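Local coordinates for protein transcriptional regulator, TetR family (PDB 3C2B) that probably binds DNA through an N-terminal helix-turn-helix motif and regulates transcription, at residues L110-R114 with H177-L181. Residues are numbered along the deposited sequence; the frame is centred on the assembly and turned at random.
Sequences LALNR and HVRML
Arg114 reaches across to the last turn of helix 176-181 and grips two successive backbone carbonyls with one edge of its guanidinium. Its NE gives a nearly straight hydrogen bond to Leu181 O (2.9 Å, 173° at the hydrogen), while NH2 donates to Met180 O (2.8 Å) along a more bent path of 141°. Both oxygens lie close to the guanidinium plane, though each donor is tilted from its carbonyl plane; the extended chain (chi2 176°) carries the group there. The helix dipole would probably favour this positive charge. Leu110 CB lies above one guanidinium face, offset toward its rim. Leu110 crosses Met180 at about a right angle and Leu181 obliquely, its CD2 wedged between Leu181 CD2 (3.6 Å) and Met180 CB (3.8 Å), with His177 CD2, at the ring edge, 4.0 Å from Leu110 CD2. Leu181 CD1 sits over the rim of one His177 face, whereas Leu181 CD2 also packs against Asn113 CB (3.8 Å), whose ND2 bonds back to Ser109 O. This buried, nearly perpendicular contact joins two helices of the AefR-like C-terminal domain. Ala111 and Leu112 face helix 15-31; His177 and Met180 also pack on Leu104 of helix 86-104, and His177 meets Val178 of the second subunit.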
ATOM      1  N   LEU A 110      -4.777  -1.508  10.979  1.00 41.76           N
ATOM      2  CA  LEU A 110      -3.575  -0.706  10.661  1.00 42.06           C
ATOM      3  C   LEU A 110      -2.419  -1.026  11.588  1.00 41.75           C
ATOM      4  O   LEU A 110      -1.291  -1.179  11.137  1.00 41.93           O
ATOM      5  CB  LEU A 110      -3.859   0.794  10.698  1.00 41.71           C
ATOM      6  CG  LEU A 110      -4.711   1.316   9.544  1.00 40.06           C
ATOM      7  CD1 LEU A 110      -5.268   2.701   9.939  1.00 42.17           C
ATOM      8  CD2 LEU A 110      -3.962   1.363   8.201  1.00 39.61           C
ATOM      9  N   ALA A 111      -2.713  -1.127  12.885  1.00 41.62           N
ATOM     10  CA  ALA A 111      -1.698  -1.346  13.913  1.00 42.05           C
ATOM     11  C   ALA A 111      -1.084  -2.748  13.766  1.00 42.14           C
ATOM     12  O   ALA A 111       0.138  -2.896  13.863  1.00 42.89           O
ATOM     13  CB  ALA A 111      -2.309  -1.188  15.268  1.00 40.56           C
ATOM     14  N   LEU A 112      -1.889  -3.763  13.451  1.00 40.63           N
ATOM     15  CA  LEU A 112      -1.305  -5.092  13.252  1.00 41.54           C
ATOM     16  C   LEU A 112      -0.428  -5.172  11.989  1.00 41.27           C
ATOM     17  O   LEU A 112       0.675  -5.743  12.007  1.00 40.68           O
ATOM     18  CB  LEU A 112      -2.393  -6.169  13.257  1.00 41.74           C
ATOM     19  CG  LEU A 112      -2.965  -6.273  14.672  1.00 44.33           C
ATOM     20  CD1 LEU A 112      -4.340  -6.949  14.615  1.00 43.26           C
ATOM     21  CD2 LEU A 112      -1.996  -6.975  15.684  1.00 44.00           C
ATOM     22  N   ASN A 113      -0.927  -4.577  10.909  1.00 41.20           N
ATOM     23  CA  ASN A 113      -0.136  -4.424   9.688  1.00 42.46           C
ATOM     24  C   ASN A 113       1.158  -3.665   9.900  1.00 42.32           C
ATOM     25  O   ASN A 113       2.211  -4.146   9.471  1.00 43.73           O
ATOM     26  CB  ASN A 113      -0.976  -3.829   8.545  1.00 41.91           C
ATOM     27  CG  ASN A 113      -1.807  -4.898   7.856  1.00 43.32           C
ATOM     28  OD1 ASN A 113      -1.275  -5.672   7.080  1.00 45.83           O
ATOM     29  ND2 ASN A 113      -3.094  -4.979   8.187  1.00 40.54           N
ATOM     30  N   ARG A 114       1.105  -2.525  10.591  1.00 41.74           N
ATOM     31  CA  ARG A 114       2.320  -1.821  10.995  1.00 42.21           C
ATOM     32  C   ARG A 114       3.259  -2.738  11.758  1.00 42.24           C
ATOM     33  O   ARG A 114       4.456  -2.751  11.506  1.00 42.89           O
ATOM     34  CB  ARG A 114       2.000  -0.632  11.897  1.00 42.97           C
ATOM     35  CG  ARG A 114       1.307   0.500  11.177  1.00 43.62           C
ATOM     36  CD  ARG A 114       0.909   1.621  12.134  1.00 41.87           C
ATOM     37  NE  ARG A 114       0.194   2.658  11.383  1.00 44.09           N
ATOM     38  CZ  ARG A 114      -0.981   3.145  11.767  1.00 42.63           C
ATOM     39  NH1 ARG A 114      -1.538   2.742  12.921  1.00 43.58           N
ATOM     40  NH2 ARG A 114      -1.585   4.041  11.024  1.00 40.62           N
ATOM     41  N   HIS A 177      -3.776   2.483   1.355  1.00 35.73           N
ATOM     42  CA  HIS A 177      -3.448   1.623   2.502  1.00 36.70           C
ATOM     43  C   HIS A 177      -2.044   1.949   3.034  1.00 37.23           C
ATOM     44  O   HIS A 177      -1.891   2.218   4.230  1.00 39.14           O
ATOM     45  CB  HIS A 177      -3.607   0.131   2.142  1.00 35.82           C
ATOM     46  CG  HIS A 177      -3.564  -0.781   3.319  1.00 34.74           C
ATOM     47  ND1 HIS A 177      -3.349  -2.135   3.202  1.00 38.55           N
ATOM     48  CD2 HIS A 177      -3.774  -0.546   4.643  1.00 36.80           C
ATOM     49  CE1 HIS A 177      -3.433  -2.699   4.406  1.00 38.05           C
ATOM     50  NE2 HIS A 177      -3.668  -1.751   5.297  1.00 37.42           N
ATOM     51  N   VAL A 178      -1.046   1.964   2.146  1.00 37.39           N
ATOM     52  CA  VAL A 178       0.300   2.502   2.447  1.00 38.51           C
ATOM     53  C   VAL A 178       0.262   3.920   3.114  1.00 38.96           C
ATOM     54  O   VAL A 178       0.805   4.096   4.207  1.00 39.80           O
ATOM     55  CB  VAL A 178       1.307   2.392   1.223  1.00 38.78           C
ATOM     56  CG1 VAL A 178       2.665   2.957   1.571  1.00 40.25           C
ATOM     57  CG2 VAL A 178       1.499   0.952   0.804  1.00 38.93           C
ATOM     58  N   ARG A 179      -0.430   4.901   2.528  1.00 37.60           N
ATOM     59  CA  ARG A 179      -0.533   6.205   3.204  1.00 38.67           C
ATOM     60  C   ARG A 179      -1.051   6.153   4.650  1.00 37.14           C
ATOM     61  O   ARG A 179      -0.528   6.852   5.522  1.00 36.83           O
ATOM     62  CB  ARG A 179      -1.341   7.205   2.359  1.00 37.76           C
ATOM     63  CG  ARG A 179      -0.732   7.345   0.919  1.00 41.16           C
ATOM     64  CD  ARG A 179      -1.374   8.440   0.067  1.00 41.81           C
ATOM     65  NE  ARG A 179      -1.138   9.768   0.620  1.00 53.22           N
ATOM     66  CZ  ARG A 179      -0.007  10.479   0.495  1.00 57.41           C
ATOM     67  NH1 ARG A 179       0.071  11.681   1.084  1.00 58.25           N
ATOM     68  NH2 ARG A 179       1.053   9.997  -0.180  1.00 58.69           N
HETATM   69  N   MSE A 180      -2.084   5.336   4.891  1.00 37.02           N
HETATM   70  CA  MSE A 180      -2.706   5.248   6.208  1.00 36.08           C
HETATM   71  C   MSE A 180      -1.767   4.580   7.190  1.00 37.28           C
HETATM   72  O   MSE A 180      -1.648   5.002   8.342  1.00 38.50           O
HETATM   73  CB  MSE A 180      -4.066   4.536   6.144  1.00 36.25           C
HETATM   74  CG  MSE A 180      -5.167   5.356   5.428  1.00 32.70           C
HETATM   75 SE   MSE A 180      -6.969   4.625   5.601  0.60 32.81          SE
HETATM   76  CE  MSE A 180      -6.680   2.926   4.778  1.00 29.10           C
ATOM     77  N   LEU A 181      -1.054   3.587   6.697  1.00 37.35           N
ATOM     78  CA  LEU A 181      -0.067   2.855   7.460  1.00 38.37           C
ATOM     79  C   LEU A 181       1.053   3.739   7.923  1.00 39.16           C
ATOM     80  O   LEU A 181       1.594   3.552   9.000  1.00 39.42           O
ATOM     81  CB  LEU A 181       0.485   1.700   6.623  1.00 37.24           C
ATOM     82  CG  LEU A 181      -0.464   0.502   6.461  1.00 38.19           C
ATOM     83  CD1 LEU A 181       0.142  -0.540   5.496  1.00 35.82           C
ATOM     84  CD2 LEU A 181      -0.765  -0.128   7.773  1.00 39.81           C
TER